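Local coordinates for protein PrgZ (Enterococcus faecalis, PDB 4FAJ) that probably binds a peptide pheromone outside the cell as a membrane-anchored, zinc-binding receptor of the bacterial solute-binding protein 5 family, at residues 193-196 / 201-204; 284-287 / 291-294; 339-344 / 436-441. All blocks are in the same frame, centred on the assembly; numbering follows the deposited sequence.

Contact 1. Residues 193-196 / 201-204; sequences IELV and YFTD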
loop_
_atom_site.group_PDB
_atom_site.type_symbol
_atom_site.label_atom_id
_atom_site.label_comp_id
_atom_site.label_asym_id
_atom_site.label_seq_id
_atom_site.Cartn_x
_atom_site.Cartn_y
_atom_site.Cartn_z
ATOM N N ILE A 193 -14.482 19.040 10.194
ATOM C CA ILE A 193 -13.819 17.903 10.853
ATOM C C ILE A 193 -13.015 18.429 12.024
ATOM O O ILE A 193 -12.292 19.428 11.874
ATOM C CB ILE A 193 -12.830 17.207 9.905
ATOM C CG1 ILE A 193 -13.526 16.731 8.626
ATOM C CG2 ILE A 193 -12.120 16.030 10.599
ATOM C CD1 ILE A 193 -12.602 16.756 7.433
ATOM N N GLU A 194 -13.131 17.768 13.182
ATOM C CA GLU A 194 -12.275 18.074 14.324
ATOM C C GLU A 194 -11.273 16.952 14.626
ATOM O O GLU A 194 -11.642 15.788 14.786
ATOM C CB GLU A 194 -13.086 18.394 15.581
ATOM C CG GLU A 194 -12.177 18.694 16.760
ATOM C CD GLU A 194 -12.672 19.799 17.623
ATOM O OE1 GLU A 194 -12.151 20.931 17.468
ATOM O OE2 GLU A 194 -13.584 19.548 18.445
ATOM N N LEU A 195 -10.004 17.335 14.715
ATOM C CA LEU A 195 -8.924 16.424 15.041
ATOM C C LEU A 195 -8.581 16.456 16.535
ATOM O O LEU A 195 -8.854 17.430 17.244
ATOM C CB LEU A 195 -7.689 16.792 14.231
ATOM C CG LEU A 195 -7.845 16.933 12.716
ATOM C CD1 LEU A 195 -6.491 17.273 12.106
ATOM C CD2 LEU A 195 -8.414 15.676 12.095
ATOM N N VAL A 196 -7.966 15.378 17.006
ATOM C CA VAL A 196 -7.536 15.298 18.396
ATOM C C VAL A 196 -6.422 16.312 18.655
ATOM O O VAL A 196 -6.425 16.989 19.678
ATOM C CB VAL A 196 -7.101 13.877 18.763
ATOM C CG1 VAL A 196 -6.462 13.842 20.161
ATOM C CG2 VAL A 196 -8.304 12.946 18.701
ATOM N N TYR A 201 -0.037 16.178 8.247
ATOM C CA TYR A 201 -0.335 15.347 7.081
ATOM C C TYR A 201 -1.833 15.037 6.879
ATOM O O TYR A 201 -2.181 14.216 6.016
ATOM C CB TYR A 201 0.481 14.032 7.123
ATOM C CG TYR A 201 0.326 13.258 8.421
ATOM C CD1 TYR A 201 1.264 13.383 9.445
ATOM C CD2 TYR A 201 -0.769 12.435 8.629
ATOM C CE1 TYR A 201 1.117 12.694 10.639
ATOM C CE2 TYR A 201 -0.928 11.752 9.801
ATOM C CZ TYR A 201 0.013 11.885 10.809
ATOM O OH TYR A 201 -0.158 11.192 11.970
ATOM N N PHE A 202 -2.724 15.699 7.614
ATOM C CA PHE A 202 -4.149 15.346 7.530
ATOM C C PHE A 202 -4.744 15.569 6.136
ATOM O O PHE A 202 -5.517 14.749 5.659
ATOM C CB PHE A 202 -5.002 16.045 8.600
ATOM C CG PHE A 202 -6.420 15.533 8.643
ATOM C CD1 PHE A 202 -7.478 16.327 8.225
ATOM C CD2 PHE A 202 -6.681 14.230 9.051
ATOM C CE1 PHE A 202 -8.791 15.850 8.244
ATOM C CE2 PHE A 202 -7.988 13.731 9.054
ATOM C CZ PHE A 202 -9.047 14.549 8.647
ATOM N N THR A 203 -4.381 16.664 5.471
ATOM C CA THR A 203 -4.830 16.871 4.088
ATOM C C THR A 203 -4.336 15.736 3.179
ATOM O O THR A 203 -5.051 15.293 2.284
ATOM C CB THR A 203 -4.392 18.241 3.581
ATOM O OG1 THR A 203 -4.842 19.237 4.513
ATOM C CG2 THR A 203 -4.965 18.526 2.217
ATOM N N ASP A 204 -3.137 15.213 3.451
ATOM C CA ASP A 204 -2.646 14.044 2.717
ATOM C C ASP A 204 -3.545 12.827 2.909
ATOM O O ASP A 204 -3.820 12.113 1.948
ATOM C CB ASP A 204 -1.208 13.691 3.101
ATOM C CG ASP A 204 -0.249 14.863 2.917
ATOM O OD1 ASP A 204 0.134 15.161 1.772
ATOM O OD2 ASP A 204 0.089 15.505 3.912
#
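L195 and F202 meet without any polar bond; a CH-pi contact carries the pairing. Methyl CD2 of L195 stands 3.6 Å from the centroid of the F202 ring and only 9° off its normal, almost directly over the centre of one face, with CE2 of F202 its nearest ring atom. The second methyl takes the root of the aromatic group instead, with L195 CD1 3.9 Å from F202 CG. A single leucine therefore spans the phenylalanine from stem to ring. I193 completes the apolar patch at the far end of the ring: its CG2 comes obliquely within 3.9 Å of F202 CZ, and its CD1 lies 4.0 Å from F202 CE1. With CG anti to the backbone N (chi1 -172°), the ring of F202 is directed at the strand end. All three residues are buried. The example illustrates how a strand end and the short helix after it can be joined by one phenylalanine ring. Y211 touches F202 from a loop. F202 meets Y121 of strand 120-124 edge-to-face as well as I193 and L195, so helix 202-205 lies against the antiparallel sheet.

Contact 2. Residues 284-287 / 291-294; sequences INLY and QLDE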
loop_
_atom_site.group_PDB
_atom_site.type_symbol
_atom_site.label_atom_id
_atom_site.label_comp_id
_atom_site.label_asym_id
_atom_site.label_seq_id
_atom_site.Cartn_x
_atom_site.Cartn_y
_atom_site.Cartn_z
ATOM N N ILE A 284 6.791 -9.173 -22.195
ATOM C CA ILE A 284 7.730 -8.607 -23.149
ATOM C C ILE A 284 7.355 -9.002 -24.580
ATOM O O ILE A 284 7.329 -8.159 -25.479
ATOM C CB ILE A 284 9.162 -9.058 -22.828
ATOM C CG1 ILE A 284 9.627 -8.458 -21.498
ATOM C CG2 ILE A 284 10.105 -8.698 -23.956
ATOM C CD1 ILE A 284 10.922 -9.033 -20.975
ATOM N N ASN A 285 7.059 -10.285 -24.780
ATOM C CA ASN A 285 6.677 -10.799 -26.091
ATOM C C ASN A 285 5.395 -10.130 -26.605
ATOM O O ASN A 285 5.314 -9.780 -27.782
ATOM C CB ASN A 285 6.529 -12.332 -26.037
ATOM C CG ASN A 285 6.515 -12.976 -27.419
ATOM O OD1 ASN A 285 5.478 -13.453 -27.874
ATOM N ND2 ASN A 285 7.666 -12.994 -28.088
ATOM N N LEU A 286 4.410 -9.950 -25.723
ATOM C CA LEU A 286 3.188 -9.198 -26.044
ATOM C C LEU A 286 3.507 -7.732 -26.375
ATOM O O LEU A 286 3.030 -7.187 -27.377
ATOM C CB LEU A 286 2.195 -9.270 -24.873
ATOM C CG LEU A 286 1.517 -10.636 -24.703
ATOM C CD1 LEU A 286 0.758 -10.676 -23.379
ATOM C CD2 LEU A 286 0.589 -10.978 -25.869
ATOM N N TYR A 287 4.339 -7.116 -25.545
ATOM C CA TYR A 287 4.768 -5.736 -25.754
ATOM C C TYR A 287 5.438 -5.546 -27.124
ATOM O O TYR A 287 5.058 -4.643 -27.880
ATOM C CB TYR A 287 5.704 -5.303 -24.629
ATOM C CG TYR A 287 6.190 -3.879 -24.736
ATOM C CD1 TYR A 287 7.322 -3.563 -25.486
ATOM C CD2 TYR A 287 5.503 -2.839 -24.100
ATOM C CE1 TYR A 287 7.778 -2.242 -25.570
ATOM C CE2 TYR A 287 5.947 -1.534 -24.184
ATOM C CZ TYR A 287 7.077 -1.238 -24.925
ATOM O OH TYR A 287 7.506 0.068 -24.995
ATOM N N GLN A 291 0.822 -5.878 -28.496
ATOM C CA GLN A 291 -0.368 -6.365 -27.783
ATOM C C GLN A 291 -0.461 -5.826 -26.354
ATOM O O GLN A 291 -1.483 -5.993 -25.700
ATOM C CB GLN A 291 -0.382 -7.895 -27.757
ATOM C CG GLN A 291 -0.508 -8.529 -29.124
ATOM C CD GLN A 291 -1.722 -8.019 -29.865
ATOM O OE1 GLN A 291 -1.601 -7.352 -30.886
ATOM N NE2 GLN A 291 -2.899 -8.301 -29.331
ATOM N N LEU A 292 0.609 -5.209 -25.871
ATOM C CA LEU A 292 0.598 -4.486 -24.612
ATOM C C LEU A 292 1.351 -3.179 -24.822
ATOM O O LEU A 292 2.309 -3.136 -25.598
ATOM C CB LEU A 292 1.293 -5.299 -23.507
ATOM C CG LEU A 292 0.543 -6.445 -22.819
ATOM C CD1 LEU A 292 1.470 -7.207 -21.815
ATOM C CD2 LEU A 292 -0.704 -5.957 -22.101
ATOM N N ASP A 293 0.937 -2.130 -24.117
ATOM C CA ASP A 293 1.593 -0.826 -24.222
ATOM C C ASP A 293 2.579 -0.568 -23.065
ATOM O O ASP A 293 3.248 0.459 -23.021
ATOM C CB ASP A 293 0.532 0.277 -24.323
ATOM C CG ASP A 293 -0.336 0.130 -25.568
ATOM O OD1 ASP A 293 0.241 -0.030 -26.656
ATOM O OD2 ASP A 293 -1.587 0.168 -25.473
ATOM N N GLU A 294 2.675 -1.511 -22.135
ATOM C CA GLU A 294 3.738 -1.504 -21.134
ATOM C C GLU A 294 4.053 -2.944 -20.744
ATOM O O GLU A 294 3.248 -3.843 -20.988
ATOM C CB GLU A 294 3.339 -0.681 -19.897
ATOM C CG GLU A 294 2.259 -1.300 -19.075
ATOM C CD GLU A 294 1.906 -0.509 -17.826
ATOM O OE1 GLU A 294 1.078 -1.013 -17.040
ATOM O OE2 GLU A 294 2.437 0.603 -17.623
#
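Y287, L286 and L292 bury the most surface where the end of helix 280-288 meets the segment leading out of it. L286 works at two levels. Its carbonyl O accepts a hydrogen bond of 2.8 Å from Q291 N, a step of five residues, with a second, weak bond of 3.5 Å from L292 N to L286 O. Its side chain meanwhile packs on both donors' residues: L286 CB lies 3.8 Å from L292 CD1, and L286 CD2 is 3.7 Å from Q291 CB, the two chains of that last pair crossing near a right angle. With CG anti to the backbone N (chi1 -179°), the ring of Y287 is carried along the outgoing chain, and D293 O sits at the ring edge, 3.6 Å from Y287 CE2. The buried L292 O has no hydrogen-bond partner in the model; what it does receive is a nearly straight CA-H...O contact, 3.6 Å from Y287 CA and 164° at the hydrogen. Y287 OH hydrogen-bonds to E310, and K540 makes a cation-pi contact with the Y287 ring. The segment links helix 280-288 to strand 294-297, and L292 packs on T63 and T65 of strand 61-66.

Contact 3. Residues 339-344 / 436-441; sequences RKAINY and DSLEGL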
loop_
_atom_site.group_PDB
_atom_site.type_symbol
_atom_site.label_atom_id
_atom_site.label_comp_id
_atom_site.label_asym_id
_atom_site.label_seq_id
_atom_site.Cartn_x
_atom_site.Cartn_y
_atom_site.Cartn_z
ATOM N N ARG A 339 14.913 -14.714 15.224
ATOM C CA ARG A 339 14.558 -13.565 14.380
ATOM C C ARG A 339 15.808 -12.781 13.948
ATOM O O ARG A 339 15.955 -12.426 12.787
ATOM C CB ARG A 339 13.556 -12.650 15.094
ATOM C CG ARG A 339 12.211 -13.320 15.410
ATOM C CD ARG A 339 11.126 -12.310 15.728
ATOM N NE ARG A 339 11.494 -11.452 16.856
ATOM C CZ ARG A 339 11.257 -11.732 18.138
ATOM N NH1 ARG A 339 10.648 -12.864 18.495
ATOM N NH2 ARG A 339 11.644 -10.885 19.077
ATOM N N LYS A 340 16.728 -12.564 14.881
ATOM C CA LYS A 340 17.972 -11.863 14.569
ATOM C C LYS A 340 18.852 -12.668 13.625
ATOM O O LYS A 340 19.492 -12.097 12.744
ATOM C CB LYS A 340 18.729 -11.515 15.856
ATOM C CG LYS A 340 18.007 -10.478 16.683
ATOM C CD LYS A 340 18.755 -10.180 17.983
ATOM C CE LYS A 340 18.101 -9.030 18.735
ATOM N NZ LYS A 340 18.715 -8.849 20.086
ATOM N N ALA A 341 18.876 -13.991 13.792
ATOM C CA ALA A 341 19.593 -14.856 12.845
ATOM C C ALA A 341 19.042 -14.690 11.428
ATOM O O ALA A 341 19.805 -14.588 10.478
ATOM C CB ALA A 341 19.521 -16.307 13.271
ATOM N N ILE A 342 17.720 -14.657 11.303
ATOM C CA ILE A 342 17.070 -14.488 9.997
ATOM C C ILE A 342 17.500 -13.153 9.378
ATOM O O ILE A 342 17.938 -13.108 8.215
ATOM C CB ILE A 342 15.523 -14.587 10.110
ATOM C CG1 ILE A 342 15.105 -16.025 10.459
ATOM C CG2 ILE A 342 14.833 -14.142 8.818
ATOM C CD1 ILE A 342 13.619 -16.150 10.835
ATOM N N ASN A 343 17.416 -12.081 10.163
ATOM C CA ASN A 343 17.820 -10.758 9.694
ATOM C C ASN A 343 19.267 -10.728 9.190
ATOM O O ASN A 343 19.530 -10.261 8.086
ATOM C CB ASN A 343 17.656 -9.705 10.789
ATOM C CG ASN A 343 18.202 -8.361 10.378
ATOM O OD1 ASN A 343 17.709 -7.748 9.428
ATOM N ND2 ASN A 343 19.245 -7.910 11.060
ATOM N N TYR A 344 20.202 -11.214 9.998
ATOM C CA TYR A 344 21.621 -11.163 9.616
ATOM C C TYR A 344 21.966 -12.072 8.430
ATOM O O TYR A 344 22.971 -11.845 7.736
ATOM C CB TYR A 344 22.521 -11.481 10.811
ATOM C CG TYR A 344 22.677 -10.320 11.763
ATOM C CD1 TYR A 344 23.310 -9.152 11.362
ATOM C CD2 TYR A 344 22.184 -10.384 13.062
ATOM C CE1 TYR A 344 23.467 -8.090 12.229
ATOM C CE2 TYR A 344 22.330 -9.325 13.936
ATOM C CZ TYR A 344 22.964 -8.175 13.512
ATOM O OH TYR A 344 23.105 -7.115 14.384
ATOM N N ASP A 436 21.347 -21.636 4.204
ATOM C CA ASP A 436 22.816 -21.575 4.191
ATOM C C ASP A 436 23.453 -21.063 5.490
ATOM O O ASP A 436 24.599 -21.415 5.790
ATOM C CB ASP A 436 23.315 -20.709 3.026
ATOM C CG ASP A 436 24.818 -20.867 2.775
ATOM O OD1 ASP A 436 25.300 -22.023 2.701
ATOM O OD2 ASP A 436 25.523 -19.836 2.651
ATOM N N SER A 437 22.742 -20.217 6.231
ATOM C CA SER A 437 23.278 -19.633 7.468
ATOM C C SER A 437 22.684 -20.202 8.752
ATOM O O SER A 437 23.283 -20.061 9.820
ATOM C CB SER A 437 23.076 -18.116 7.471
ATOM O OG SER A 437 23.964 -17.489 6.576
ATOM N N LEU A 438 21.505 -20.809 8.660
ATOM C CA LEU A 438 20.861 -21.416 9.812
ATOM C C LEU A 438 20.895 -22.924 9.601
ATOM O O LEU A 438 19.922 -23.520 9.128
ATOM C CB LEU A 438 19.430 -20.912 9.985
ATOM C CG LEU A 438 19.279 -19.478 10.515
ATOM C CD1 LEU A 438 19.924 -18.466 9.586
ATOM C CD2 LEU A 438 17.810 -19.136 10.714
ATOM N N GLU A 439 22.033 -23.526 9.948
ATOM C CA GLU A 439 22.276 -24.937 9.647
ATOM C C GLU A 439 21.163 -25.774 10.264
ATOM O O GLU A 439 20.843 -25.625 11.439
ATOM C CB GLU A 439 23.649 -25.397 10.168
ATOM C CG GLU A 439 24.320 -26.506 9.343
ATOM C CD GLU A 439 24.138 -27.912 9.909
ATOM O OE1 GLU A 439 23.231 -28.122 10.750
ATOM O OE2 GLU A 439 24.918 -28.815 9.511
ATOM N N GLY A 440 20.561 -26.632 9.451
ATOM C CA GLY A 440 19.533 -27.541 9.926
ATOM C C GLY A 440 18.123 -27.029 9.727
ATOM O O GLY A 440 17.184 -27.817 9.749
ATOM N N LEU A 441 17.963 -25.720 9.535
ATOM C CA LEU A 441 16.641 -25.150 9.301
ATOM C C LEU A 441 16.174 -25.480 7.890
ATOM O O LEU A 441 16.899 -25.237 6.921
ATOM C CB LEU A 441 16.665 -23.634 9.475
ATOM C CG LEU A 441 15.337 -22.898 9.245
ATOM C CD1 LEU A 441 14.367 -23.143 10.399
ATOM C CD2 LEU A 441 15.592 -21.411 9.061
#
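The apolar part of this contact is L438 set against A341 and I342, a small interface of 119 Å² in all. One branch of the leucine does most of the work: L438 CD2 lies 4.1 Å from I342 CG1 and 4.2 Å from A341 CB, so that a single methyl meets two successive residues of helix 336-345. The I342 and L438 side chains cross at about a right angle. The first bond of the I342 side chain points away from the segment of L438, and CG1, anti to the carbonyl carbon (chi1 -69°), is the part that reaches the leucine. The other branch meets backbone, with L438 CD1 4.0 Å from A341 O, a van der Waals approach only. Farther along the same helix, A345 also touches L438, and W398 of helix 391-402 packs on it as well.

Polar bonding stays within each segment or goes to third parties. Helix 336-345 keeps its regular ladder, N343 N to R339 O at 3.0 Å being one rung. On the other side, L441 N bonds to L438 O at 3.0 Å and closes a type II beta turn, whose third position is taken by G440 with positive phi (95°), the usual glycine site of such turns. W398 NE1 donates to E439 O and ties this turn to helix 391-402.

L438 is the first residue to leave helix 421-437, and strand 442-448 follows the turn. Since that strand runs parallel to and beside strand 412-418, the arrangement belongs to a beta-alpha-beta crossover, its helix-to-strand corner seated on helix 336-345.

How the contacts relate
All three contacts are mainly buried, yet they serve separate regions: their centres lie 40 to 43 Å apart and no elements are shared. Contacts 1 and 3 have no hydrogen bond between their segments; the former rests on an aromatic face, the latter on aliphatic side chains, with one methyl against a backbone carbonyl. Contact 2 differs in adding backbone hydrogen bonds, as suits a helix end turning into a strand, and its L286 and Q291 are partly or fully exposed. Contacts 1 and 2 join segments close in sequence, on opposite sides of the chain's centre; contact 3 brings together segments 92 residues apart. Helix 280-288 follows the zinc ligand E279, whereas contacts 1 and 3 lie away from the zinc sites.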